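SmhA (Serratia marcescens, PDB 7A27) is the A component of Smh, a tripartite alpha-pore-forming toxin, and probably acts with its partner proteins to perforate target membranes. Local coordinates at residues 204-209 / 263-268; 40-45 / 226-231; 200-205 / 231-236; 56-61 / 278-283. All blocks are in the same frame, centred on the assembly; numbering follows the deposited sequence.

Interaction 1 (204-209 / 263-268); sequences AVPLGP and AYRALA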
loop_
_atom_site.group_PDB
_atom_site.type_symbol
_atom_site.label_atom_id
_atom_site.label_comp_id
_atom_site.label_asym_id
_atom_site.label_seq_id
_atom_site.Cartn_x
_atom_site.Cartn_y
_atom_site.Cartn_z
ATOM N N ALA A 204 -9.757 -22.923 11.859
ATOM C CA ALA A 204 -10.460 -23.908 11.019
ATOM C C ALA A 204 -11.937 -23.942 11.395
ATOM O O ALA A 204 -12.251 -23.632 12.559
ATOM C CB ALA A 204 -9.808 -25.240 11.216
ATOM N N VAL A 205 -12.785 -24.305 10.435
ATOM C CA VAL A 205 -14.263 -24.381 10.595
ATOM C C VAL A 205 -14.722 -25.786 10.229
ATOM O O VAL A 205 -14.818 -26.097 9.051
ATOM C CB VAL A 205 -14.979 -23.334 9.720
ATOM C CG1 VAL A 205 -16.496 -23.322 9.957
ATOM C CG2 VAL A 205 -14.405 -21.938 9.925
ATOM N N PRO A 206 -14.975 -26.684 11.206
ATOM C CA PRO A 206 -15.600 -27.977 10.911
ATOM C C PRO A 206 -16.935 -27.784 10.168
ATOM O O PRO A 206 -17.672 -26.907 10.567
ATOM C CB PRO A 206 -15.849 -28.587 12.299
ATOM C CG PRO A 206 -14.829 -27.904 13.205
ATOM C CD PRO A 206 -14.629 -26.519 12.622
ATOM N N LEU A 207 -17.206 -28.587 9.129
ATOM C CA LEU A 207 -18.433 -28.536 8.287
ATOM C C LEU A 207 -19.261 -29.820 8.519
ATOM O O LEU A 207 -18.669 -30.899 8.445
ATOM C CB LEU A 207 -17.966 -28.355 6.834
ATOM C CG LEU A 207 -17.084 -27.122 6.556
ATOM C CD1 LEU A 207 -16.612 -27.046 5.117
ATOM C CD2 LEU A 207 -17.800 -25.827 6.895
ATOM N N GLY A 208 -20.525 -29.679 8.944
ATOM C CA GLY A 208 -21.477 -30.774 9.275
ATOM C C GLY A 208 -21.309 -32.028 8.398
ATOM O O GLY A 208 -21.257 -31.924 7.171
ATOM N N PRO A 209 -21.343 -33.270 8.958
ATOM C CA PRO A 209 -21.057 -34.486 8.179
ATOM C C PRO A 209 -22.120 -34.870 7.133
ATOM O O PRO A 209 -21.747 -35.066 5.981
ATOM C CB PRO A 209 -20.994 -35.598 9.250
ATOM C CG PRO A 209 -21.914 -35.111 10.357
ATOM C CD PRO A 209 -21.773 -33.597 10.337
ATOM N N ALA A 263 -12.904 -19.649 19.079
ATOM C CA ALA A 263 -14.164 -18.915 18.824
ATOM C C ALA A 263 -14.875 -19.455 17.577
ATOM O O ALA A 263 -16.130 -19.490 17.622
ATOM C CB ALA A 263 -13.904 -17.434 18.716
ATOM N N TYR A 264 -14.143 -19.818 16.508
ATOM C CA TYR A 264 -14.742 -20.379 15.266
ATOM C C TYR A 264 -15.278 -21.788 15.581
ATOM O O TYR A 264 -16.389 -22.122 15.136
ATOM C CB TYR A 264 -13.787 -20.368 14.069
ATOM C CG TYR A 264 -13.623 -19.055 13.338
ATOM C CD1 TYR A 264 -14.660 -18.497 12.610
ATOM C CD2 TYR A 264 -12.400 -18.401 13.292
ATOM C CE1 TYR A 264 -14.502 -17.311 11.904
ATOM C CE2 TYR A 264 -12.231 -17.212 12.596
ATOM C CZ TYR A 264 -13.282 -16.654 11.894
ATOM O OH TYR A 264 -13.084 -15.469 11.233
ATOM N N ARG A 265 -14.542 -22.582 16.361
ATOM C CA ARG A 265 -14.968 -23.949 16.755
ATOM C C ARG A 265 -16.339 -23.841 17.440
ATOM O O ARG A 265 -17.220 -24.673 17.153
ATOM C CB ARG A 265 -13.932 -24.634 17.654
ATOM C CG ARG A 265 -12.537 -24.728 17.055
ATOM C CD ARG A 265 -11.581 -25.595 17.845
ATOM N NE ARG A 265 -12.011 -26.977 17.723
ATOM C CZ ARG A 265 -11.844 -27.763 16.636
ATOM N NH1 ARG A 265 -12.262 -29.023 16.648
ATOM N NH2 ARG A 265 -11.255 -27.297 15.539
ATOM N N ALA A 266 -16.527 -22.824 18.279
ATOM C CA ALA A 266 -17.774 -22.559 19.036
ATOM C C ALA A 266 -18.937 -22.197 18.100
ATOM O O ALA A 266 -19.973 -22.868 18.150
ATOM C CB ALA A 266 -17.537 -21.459 20.041
ATOM N N LEU A 267 -18.777 -21.163 17.279
ATOM C CA LEU A 267 -19.844 -20.687 16.359
ATOM C C LEU A 267 -20.197 -21.778 15.331
ATOM O O LEU A 267 -21.378 -21.869 14.931
ATOM C CB LEU A 267 -19.369 -19.403 15.676
ATOM C CG LEU A 267 -20.360 -18.776 14.698
ATOM C CD1 LEU A 267 -21.695 -18.500 15.377
ATOM C CD2 LEU A 267 -19.805 -17.495 14.073
ATOM N N ALA A 268 -19.209 -22.583 14.935
ATOM C CA ALA A 268 -19.326 -23.635 13.906
ATOM C C ALA A 268 -20.288 -24.751 14.331
ATOM O O ALA A 268 -20.990 -25.292 13.442
ATOM C CB ALA A 268 -17.963 -24.184 13.596
#
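Strand 204-206 runs almost alongside helix 263-268, their directions differing by 21° and their axes approaching to 7.5 Å. The contact is a small case of sheet-on-helix packing: one end of the two-stranded antiparallel sheet of this mainly helical toxin rests on the last turns of helix 247-268. No hydrogen bond crosses it; the segments meet through van der Waals contacts. Ala268, at the C-terminal end of the helix, points its methyl at the strand and meets two consecutive residues. Val205 reaches it with CG1, which is anti to the backbone N (chi1 -175°) and ends 4.0 Å from Ala268 CB. Pro206 comes up beside it, ring atom CD lying 4.2 Å from the same Ala268 CB. One helical turn earlier, Tyr264 starts toward the strand, its CB 3.9 Å from Ala204 O, and then leads its ring away. That ring, with CG anti to the carbonyl carbon, meets Val205 CG2 obliquely and goes on to pack on Ile233 of the partner strand, Ile169 and Ser279. Tyr264 is thus held among sheet and helices, whereas Arg265 is exposed. Its chain bends in its outer half and brings the guanidinium back beside the proline ring, where the two groups meet obliquely and without any polar bond. Arg265 NH2 stops 4.3 Å from Pro206 CG.

Interaction 2 (40-45 / 226-231); sequences LLTSQS and SDQASY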
loop_
_atom_site.group_PDB
_atom_site.type_symbol
_atom_site.label_atom_id
_atom_site.label_comp_id
_atom_site.label_asym_id
_atom_site.label_seq_id
_atom_site.Cartn_x
_atom_site.Cartn_y
_atom_site.Cartn_z
ATOM N N LEU A 40 -10.353 -21.865 -1.106
ATOM C CA LEU A 40 -11.736 -21.564 -1.570
ATOM C C LEU A 40 -12.710 -22.460 -0.797
ATOM O O LEU A 40 -12.270 -23.460 -0.182
ATOM C CB LEU A 40 -11.844 -21.852 -3.077
ATOM C CG LEU A 40 -11.128 -20.864 -4.006
ATOM C CD1 LEU A 40 -10.688 -21.516 -5.303
ATOM C CD2 LEU A 40 -12.022 -19.672 -4.284
ATOM N N LEU A 41 -13.992 -22.105 -0.814
ATOM C CA LEU A 41 -15.067 -22.936 -0.223
ATOM C C LEU A 41 -15.500 -23.893 -1.329
ATOM O O LEU A 41 -15.908 -23.381 -2.379
ATOM C CB LEU A 41 -16.224 -22.039 0.242
ATOM C CG LEU A 41 -17.444 -22.764 0.803
ATOM C CD1 LEU A 41 -17.070 -23.553 2.041
ATOM C CD2 LEU A 41 -18.558 -21.783 1.099
ATOM N N THR A 42 -15.367 -25.201 -1.140
ATOM C CA THR A 42 -15.733 -26.211 -2.179
ATOM C C THR A 42 -17.119 -26.793 -1.842
ATOM O O THR A 42 -17.930 -26.951 -2.764
ATOM C CB THR A 42 -14.645 -27.295 -2.360
ATOM O OG1 THR A 42 -14.790 -28.361 -1.419
ATOM C CG2 THR A 42 -13.229 -26.760 -2.279
ATOM N N SER A 43 -17.370 -27.086 -0.558
ATOM C CA SER A 43 -18.571 -27.791 -0.031
ATOM C C SER A 43 -19.862 -27.339 -0.716
ATOM O O SER A 43 -20.067 -26.135 -0.880
ATOM C CB SER A 43 -18.674 -27.634 1.462
ATOM O OG SER A 43 -19.824 -28.302 1.955
ATOM N N GLN A 44 -20.704 -28.303 -1.087
ATOM C CA GLN A 44 -22.053 -28.084 -1.667
ATOM C C GLN A 44 -23.057 -28.925 -0.866
ATOM O O GLN A 44 -24.038 -29.416 -1.450
ATOM C CB GLN A 44 -22.034 -28.442 -3.153
ATOM C CG GLN A 44 -21.224 -27.496 -4.013
ATOM C CD GLN A 44 -20.919 -28.098 -5.365
ATOM O OE1 GLN A 44 -21.090 -29.295 -5.576
ATOM N NE2 GLN A 44 -20.451 -27.273 -6.290
ATOM N N SER A 45 -22.800 -29.085 0.429
ATOM C CA SER A 45 -23.638 -29.853 1.383
ATOM C C SER A 45 -24.143 -28.909 2.483
ATOM O O SER A 45 -24.406 -29.382 3.595
ATOM C CB SER A 45 -22.852 -31.035 1.936
ATOM O OG SER A 45 -21.550 -30.634 2.346
ATOM N N SER A 226 -16.376 -38.244 1.892
ATOM C CA SER A 226 -15.991 -36.951 2.513
ATOM C C SER A 226 -16.034 -35.826 1.464
ATOM O O SER A 226 -15.689 -36.082 0.289
ATOM C CB SER A 226 -14.624 -37.068 3.155
ATOM N N ASP A 227 -16.469 -34.633 1.883
ATOM C CA ASP A 227 -16.558 -33.400 1.052
ATOM C C ASP A 227 -15.317 -32.549 1.396
ATOM O O ASP A 227 -14.209 -32.926 0.949
ATOM C CB ASP A 227 -17.942 -32.764 1.268
ATOM C CG ASP A 227 -18.327 -31.614 0.341
ATOM O OD1 ASP A 227 -17.421 -30.947 -0.218
ATOM O OD2 ASP A 227 -19.535 -31.413 0.159
ATOM N N GLN A 228 -15.497 -31.457 2.155
ATOM C CA GLN A 228 -14.440 -30.568 2.710
ATOM C C GLN A 228 -14.577 -30.730 4.236
ATOM O O GLN A 228 -15.457 -30.066 4.829
ATOM C CB GLN A 228 -14.630 -29.120 2.220
ATOM C CG GLN A 228 -13.402 -28.209 2.315
ATOM C CD GLN A 228 -13.687 -26.771 1.896
ATOM O OE1 GLN A 228 -14.821 -26.389 1.627
ATOM N NE2 GLN A 228 -12.639 -25.970 1.806
ATOM N N ALA A 229 -13.847 -31.681 4.832
ATOM C CA ALA A 229 -13.832 -31.941 6.292
ATOM C C ALA A 229 -13.829 -30.596 7.038
ATOM O O ALA A 229 -14.638 -30.433 7.978
ATOM C CB ALA A 229 -12.633 -32.779 6.659
ATOM N N SER A 230 -12.995 -29.635 6.614
ATOM C CA SER A 230 -12.915 -28.302 7.261
ATOM C C SER A 230 -12.360 -27.209 6.344
ATOM O O SER A 230 -11.435 -27.455 5.573
ATOM C CB SER A 230 -12.120 -28.390 8.525
ATOM O OG SER A 230 -10.747 -28.613 8.245
ATOM N N TYR A 231 -12.906 -26.003 6.511
ATOM C CA TYR A 231 -12.474 -24.760 5.818
ATOM C C TYR A 231 -11.278 -24.180 6.589
ATOM O O TYR A 231 -11.485 -23.715 7.735
ATOM C CB TYR A 231 -13.660 -23.795 5.702
ATOM C CG TYR A 231 -13.326 -22.492 5.029
ATOM C CD1 TYR A 231 -13.374 -22.360 3.655
ATOM C CD2 TYR A 231 -12.918 -21.396 5.762
ATOM C CE1 TYR A 231 -13.016 -21.177 3.030
ATOM C CE2 TYR A 231 -12.585 -20.196 5.154
ATOM C CZ TYR A 231 -12.607 -20.090 3.778
ATOM O OH TYR A 231 -12.276 -18.910 3.173
#
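Gln228 OE1 is the best-held polar atom here, gripped by two backbone N-H groups of one loop: a bond from Thr42 N at 3.1 Å and a straight but weak one from Ser43 N. A side-chain amide bonded to backbone N-H and C=O groups thus bridges the loop between helices 14-37 and 48-96 and the residues leading into strand 230-237. Thr42 N approaches from above the carbonyl plane of the amide, about 48° out of it. The other half of the amide is used as well. Gln228 NE2 donates to Leu40 O at 3.2 Å, and it meets that oxygen within the plane of the backbone carbonyl. Two bonds and a weak third therefore restrain the rotation of the amide, which an extended chain, CG anti to the backbone N, carries across to the loop. Beside it, Asp227 turns its carboxylate to the two serines. Ser45 OG lies 3.1 Å from Asp227 OD2 and 2.9 Å from Ser43 OG, within hydrogen-bonding distance of both. Asp227 and Ser45 are exposed, whereas Leu41 and Tyr231 are buried. Leu41 N, bonded to Gln58 OE1, lies near the plane of the Tyr231 ring at its edge. Leu41 adds the apolar part: with CG anti to its own backbone N, it sets CD1 4.2 Å from Tyr231 CD1.

Interaction 3 (200-205 / 231-236); sequences SIVAAV and YMISGI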
loop_
_atom_site.group_PDB
_atom_site.type_symbol
_atom_site.label_atom_id
_atom_site.label_comp_id
_atom_site.label_asym_id
_atom_site.label_seq_id
_atom_site.Cartn_x
_atom_site.Cartn_y
_atom_site.Cartn_z
ATOM N N SER A 200 0.230 -18.459 7.502
ATOM C CA SER A 200 0.063 -19.842 8.025
ATOM C C SER A 200 -1.420 -20.077 8.299
ATOM O O SER A 200 -2.196 -19.072 8.318
ATOM C CB SER A 200 0.886 -20.079 9.260
ATOM O OG SER A 200 0.349 -19.399 10.389
ATOM N N ILE A 201 -1.826 -21.328 8.464
ATOM C CA ILE A 201 -3.219 -21.632 8.887
ATOM C C ILE A 201 -3.292 -21.213 10.365
ATOM O O ILE A 201 -2.329 -21.517 11.107
ATOM C CB ILE A 201 -3.571 -23.113 8.666
ATOM C CG1 ILE A 201 -3.265 -23.585 7.235
ATOM C CG2 ILE A 201 -5.013 -23.385 9.114
ATOM C CD1 ILE A 201 -3.915 -22.773 6.152
ATOM N N VAL A 202 -4.333 -20.478 10.768
ATOM C CA VAL A 202 -4.463 -19.931 12.154
ATOM C C VAL A 202 -5.719 -20.470 12.843
ATOM O O VAL A 202 -5.747 -20.499 14.091
ATOM C CB VAL A 202 -4.478 -18.397 12.109
ATOM C CG1 VAL A 202 -3.170 -17.850 11.566
ATOM C CG2 VAL A 202 -5.654 -17.865 11.303
ATOM N N ALA A 203 -6.714 -20.871 12.056
ATOM C CA ALA A 203 -8.024 -21.361 12.529
ATOM C C ALA A 203 -8.633 -22.314 11.507
ATOM O O ALA A 203 -8.078 -22.459 10.405
ATOM C CB ALA A 203 -8.934 -20.185 12.769
ATOM N N ALA A 204 -9.757 -22.923 11.859
ATOM C CA ALA A 204 -10.460 -23.908 11.019
ATOM C C ALA A 204 -11.937 -23.942 11.395
ATOM O O ALA A 204 -12.251 -23.632 12.559
ATOM C CB ALA A 204 -9.808 -25.240 11.216
ATOM N N VAL A 205 -12.785 -24.305 10.435
ATOM C CA VAL A 205 -14.263 -24.381 10.595
ATOM C C VAL A 205 -14.722 -25.786 10.229
ATOM O O VAL A 205 -14.818 -26.097 9.051
ATOM C CB VAL A 205 -14.979 -23.334 9.720
ATOM C CG1 VAL A 205 -16.496 -23.322 9.957
ATOM C CG2 VAL A 205 -14.405 -21.938 9.925
ATOM N N TYR A 231 -12.906 -26.003 6.511
ATOM C CA TYR A 231 -12.474 -24.760 5.818
ATOM C C TYR A 231 -11.278 -24.180 6.589
ATOM O O TYR A 231 -11.485 -23.715 7.735
ATOM C CB TYR A 231 -13.660 -23.795 5.702
ATOM C CG TYR A 231 -13.326 -22.492 5.029
ATOM C CD1 TYR A 231 -13.374 -22.360 3.655
ATOM C CD2 TYR A 231 -12.918 -21.396 5.762
ATOM C CE1 TYR A 231 -13.016 -21.177 3.030
ATOM C CE2 TYR A 231 -12.585 -20.196 5.154
ATOM C CZ TYR A 231 -12.607 -20.090 3.778
ATOM O OH TYR A 231 -12.276 -18.910 3.173
ATOM N N MET A 232 -10.075 -24.230 6.000
ATOM C CA MET A 232 -8.810 -23.763 6.642
ATOM C C MET A 232 -8.602 -22.263 6.421
ATOM O O MET A 232 -8.506 -21.837 5.253
ATOM C CB MET A 232 -7.598 -24.536 6.115
ATOM C CG MET A 232 -7.747 -26.033 6.323
ATOM S SD MET A 232 -7.730 -26.449 8.100
ATOM C CE MET A 232 -6.025 -27.008 8.219
ATOM N N ILE A 233 -8.463 -21.513 7.520
ATOM C CA ILE A 233 -8.332 -20.025 7.534
ATOM C C ILE A 233 -6.857 -19.629 7.580
ATOM O O ILE A 233 -6.145 -20.003 8.540
ATOM C CB ILE A 233 -9.104 -19.422 8.713
ATOM C CG1 ILE A 233 -10.587 -19.809 8.644
ATOM C CG2 ILE A 233 -8.898 -17.921 8.781
ATOM C CD1 ILE A 233 -11.408 -19.488 9.873
ATOM N N SER A 234 -6.423 -18.894 6.559
ATOM C CA SER A 234 -5.044 -18.373 6.410
ATOM C C SER A 234 -4.994 -16.993 7.070
ATOM O O SER A 234 -5.993 -16.240 6.974
ATOM C CB SER A 234 -4.615 -18.337 4.955
ATOM O OG SER A 234 -4.730 -19.625 4.339
ATOM N N GLY A 235 -3.897 -16.692 7.757
ATOM C CA GLY A 235 -3.694 -15.391 8.410
ATOM C C GLY A 235 -2.267 -14.924 8.228
ATOM O O GLY A 235 -1.369 -15.806 8.118
ATOM N N ILE A 236 -2.065 -13.601 8.181
ATOM C CA ILE A 236 -0.713 -12.969 8.091
ATOM C C ILE A 236 0.057 -13.366 9.351
ATOM O O ILE A 236 -0.604 -13.562 10.399
ATOM C CB ILE A 236 -0.780 -11.433 7.983
ATOM C CG1 ILE A 236 -1.605 -10.950 6.786
ATOM C CG2 ILE A 236 0.621 -10.843 7.964
ATOM C CD1 ILE A 236 -1.061 -11.358 5.449
#
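Strands 200-205 and 231-236 form a strongly twisted antiparallel pair, their directions 123° apart, with a beta bulge at its middle. Six backbone hydrogen bonds join them. The bulge slips the register by one residue between Ile201 and Ala203, so that Ile233 answers two residues of the other strand: its O accepts from Val202 N at 2.9 Å, nearly along the C=O axis, and its N donates to Ala203 O. Val202, whose psi of -25° breaks the extended course, carries the extra length. On the face lined by Ala203, Val205 and Tyr231, Ile233 is the main bump. Its CD1 drops between Ala203 CB and Val205 CG2, 3.9 Å from each. Its CG2 branch turns the other way and meets Val202 CG2 at 4.1 Å, the two side chains crossing at about a right angle. Val202 CG1 lies over Gly235, 4.0 Å from its bare CA. On the other face Met232 bends at chi2 and chi3 and crosses Ile201 at about a right angle: SD sits 3.9 Å from Ala204 CB, while CE reaches Ile201 CG2. Ile201 also places CD1 3.7 Å from Ser234 OG. The Ile233 face is pressed against Ser279 of helix 272-299 and Tyr264 of helix 247-268. Along the far edge of strand 231-236, the side-chain amides of Gln38 and Gln39 bond to the backbone of Met232 and Ser234, joining the sheet to the residues just after helix 14-37.

Interaction 4 (56-61 / 278-283); sequences AYQNQL and KSVQAQ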
loop_
_atom_site.group_PDB
_atom_site.type_symbol
_atom_site.label_atom_id
_atom_site.label_comp_id
_atom_site.label_asym_id
_atom_site.label_seq_id
_atom_site.Cartn_x
_atom_site.Cartn_y
_atom_site.Cartn_z
ATOM N N ALA A 56 -19.268 -16.603 -4.720
ATOM C CA ALA A 56 -19.342 -15.456 -5.662
ATOM C C ALA A 56 -18.492 -14.301 -5.135
ATOM O O ALA A 56 -17.773 -13.700 -5.943
ATOM C CB ALA A 56 -20.766 -15.002 -5.862
ATOM N N TYR A 57 -18.595 -13.999 -3.839
ATOM C CA TYR A 57 -17.845 -12.899 -3.188
ATOM C C TYR A 57 -16.360 -13.258 -3.149
ATOM O O TYR A 57 -15.527 -12.406 -3.505
ATOM C CB TYR A 57 -18.397 -12.618 -1.791
ATOM C CG TYR A 57 -17.769 -11.466 -1.037
ATOM C CD1 TYR A 57 -17.731 -10.182 -1.567
ATOM C CD2 TYR A 57 -17.309 -11.636 0.258
ATOM C CE1 TYR A 57 -17.205 -9.121 -0.850
ATOM C CE2 TYR A 57 -16.790 -10.583 0.993
ATOM C CZ TYR A 57 -16.738 -9.321 0.440
ATOM O OH TYR A 57 -16.230 -8.295 1.180
ATOM N N GLN A 58 -16.034 -14.483 -2.742
ATOM C CA GLN A 58 -14.632 -14.952 -2.633
ATOM C C GLN A 58 -13.983 -14.865 -4.020
ATOM O O GLN A 58 -12.810 -14.421 -4.102
ATOM C CB GLN A 58 -14.575 -16.360 -2.035
ATOM C CG GLN A 58 -13.182 -16.766 -1.586
ATOM C CD GLN A 58 -13.189 -17.999 -0.718
ATOM O OE1 GLN A 58 -14.038 -18.885 -0.846
ATOM N NE2 GLN A 58 -12.199 -18.075 0.157
ATOM N N ASN A 59 -14.730 -15.223 -5.069
ATOM C CA ASN A 59 -14.252 -15.189 -6.477
ATOM C C ASN A 59 -14.010 -13.732 -6.889
ATOM O O ASN A 59 -12.926 -13.434 -7.394
ATOM C CB ASN A 59 -15.224 -15.840 -7.460
ATOM C CG ASN A 59 -14.591 -15.961 -8.829
ATOM O OD1 ASN A 59 -14.966 -15.229 -9.741
ATOM N ND2 ASN A 59 -13.575 -16.810 -8.949
ATOM N N GLN A 60 -14.983 -12.850 -6.645
ATOM C CA GLN A 60 -14.922 -11.435 -7.061
ATOM C C GLN A 60 -13.746 -10.744 -6.353
ATOM O O GLN A 60 -13.135 -9.864 -6.972
ATOM C CB GLN A 60 -16.317 -10.821 -6.902
ATOM C CG GLN A 60 -16.434 -9.399 -7.453
ATOM C CD GLN A 60 -16.093 -9.212 -8.919
ATOM O OE1 GLN A 60 -15.205 -8.418 -9.275
ATOM N NE2 GLN A 60 -16.815 -9.927 -9.780
ATOM N N LEU A 61 -13.384 -11.168 -5.136
ATOM C CA LEU A 61 -12.247 -10.595 -4.352
ATOM C C LEU A 61 -10.907 -11.056 -4.939
ATOM O O LEU A 61 -10.004 -10.217 -5.062
ATOM C CB LEU A 61 -12.340 -11.004 -2.879
ATOM C CG LEU A 61 -13.368 -10.254 -2.036
ATOM C CD1 LEU A 61 -13.508 -10.923 -0.684
ATOM C CD2 LEU A 61 -13.002 -8.783 -1.879
ATOM N N LYS A 278 -17.830 -14.990 7.683
ATOM C CA LYS A 278 -17.152 -14.025 8.584
ATOM C C LYS A 278 -15.645 -14.035 8.329
ATOM O O LYS A 278 -15.065 -12.929 8.281
ATOM C CB LYS A 278 -17.391 -14.354 10.061
ATOM C CG LYS A 278 -18.777 -14.097 10.618
ATOM C CD LYS A 278 -18.739 -14.011 12.151
ATOM C CE LYS A 278 -19.475 -12.803 12.688
ATOM N NZ LYS A 278 -19.058 -11.517 12.076
ATOM N N SER A 279 -15.057 -15.232 8.183
ATOM C CA SER A 279 -13.611 -15.447 7.916
ATOM C C SER A 279 -13.183 -14.742 6.619
ATOM O O SER A 279 -12.055 -14.156 6.599
ATOM C CB SER A 279 -13.279 -16.898 7.839
ATOM O OG SER A 279 -11.977 -17.040 7.312
ATOM N N VAL A 280 -14.026 -14.827 5.578
ATOM C CA VAL A 280 -13.780 -14.223 4.234
ATOM C C VAL A 280 -13.864 -12.706 4.356
ATOM O O VAL A 280 -12.946 -12.027 3.856
ATOM C CB VAL A 280 -14.772 -14.729 3.169
ATOM C CG1 VAL A 280 -14.683 -13.932 1.879
ATOM C CG2 VAL A 280 -14.557 -16.199 2.876
ATOM N N GLN A 281 -14.937 -12.211 4.986
ATOM C CA GLN A 281 -15.220 -10.763 5.150
ATOM C C GLN A 281 -14.081 -10.093 5.926
ATOM O O GLN A 281 -13.778 -8.923 5.607
ATOM C CB GLN A 281 -16.573 -10.574 5.830
ATOM C CG GLN A 281 -16.850 -9.146 6.256
ATOM C CD GLN A 281 -16.671 -8.151 5.136
ATOM O OE1 GLN A 281 -16.766 -8.496 3.950
ATOM N NE2 GLN A 281 -16.403 -6.910 5.527
ATOM N N ALA A 282 -13.475 -10.785 6.899
ATOM C CA ALA A 282 -12.357 -10.244 7.702
ATOM C C ALA A 282 -11.167 -9.946 6.779
ATOM O O ALA A 282 -10.518 -8.906 6.953
ATOM C CB ALA A 282 -12.000 -11.216 8.795
ATOM N N GLN A 283 -10.899 -10.853 5.834
ATOM C CA GLN A 283 -9.796 -10.745 4.837
ATOM C C GLN A 283 -10.129 -9.634 3.831
ATOM O O GLN A 283 -9.221 -8.844 3.495
ATOM C CB GLN A 283 -9.573 -12.095 4.158
ATOM C CG GLN A 283 -9.051 -13.195 5.079
ATOM C CD GLN A 283 -9.094 -14.560 4.438
ATOM O OE1 GLN A 283 -9.920 -14.837 3.553
ATOM N NE2 GLN A 283 -8.180 -15.419 4.876
#
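Helices 56-61 and 278-283 run side by side in the same direction, inclined by 22° with axes 10.8 Å apart, as neighbours in the long helical bundle that makes up most of the molecule. The apolar part centres on Val280, which points at the opposite helix. Its CG1, anti to the backbone N, lies 3.8 Å from Tyr57 CD2 and 4.1 Å from Leu61 CD1. Leu61, one turn on from Tyr57, also places CD1 over one face of the tyrosine ring, 3.7 Å above its plane and toward the rim. Val280 CG2 goes to the other side and meets the Gln58 amide, NE2 being 4.1 Å away. Aromatic packing adds to this, for the Tyr57 ring stacks with that of Phe147 on helix 104-155. The polar part is one hydrogen bond: Tyr57 OH donates to Gln281 OE1 at 2.8 Å, within the plane of the carbonyl. Gln281 starts off to the side of the contact, and a bend at chi2 (53°) brings the amide round to the hydroxyl, with amide and ring only 20° apart. Its NE2 makes a weak bond to Gln285 OE1, and Gln58 NE2 makes weak bonds to Tyr231 OH and Gln39 O. All five touching residues are buried, and these partners satisfy their polar groups. Since the bonding groups are neutral, the contact should depend little on ionisation, and the one hydrogen bond between the segments satisfies buried polar groups beside an apolar contact.

The four contacts differ in chemistry according to which elements meet. Interaction 4, helix on helix, is fully buried and mostly apolar, whereas interaction 2, a loop against the lead-in and first residues of strand 230-237 at the same end of the molecule, is half exposed and relies on amide-to-backbone bonds. Interaction 3 is the backbone-bonded sheet that the others adjoin: interaction 1 shares Ala204 and Val205 with it and packs its strand on a helix without any polar bond, and interaction 2 shares Tyr231. Direct bonds join the rest, with Gln58 linking interactions 2 and 4, and Gln283 donating to Ser234 O of interaction 3. The centres of interactions 1 and 4 are about 17 Å apart.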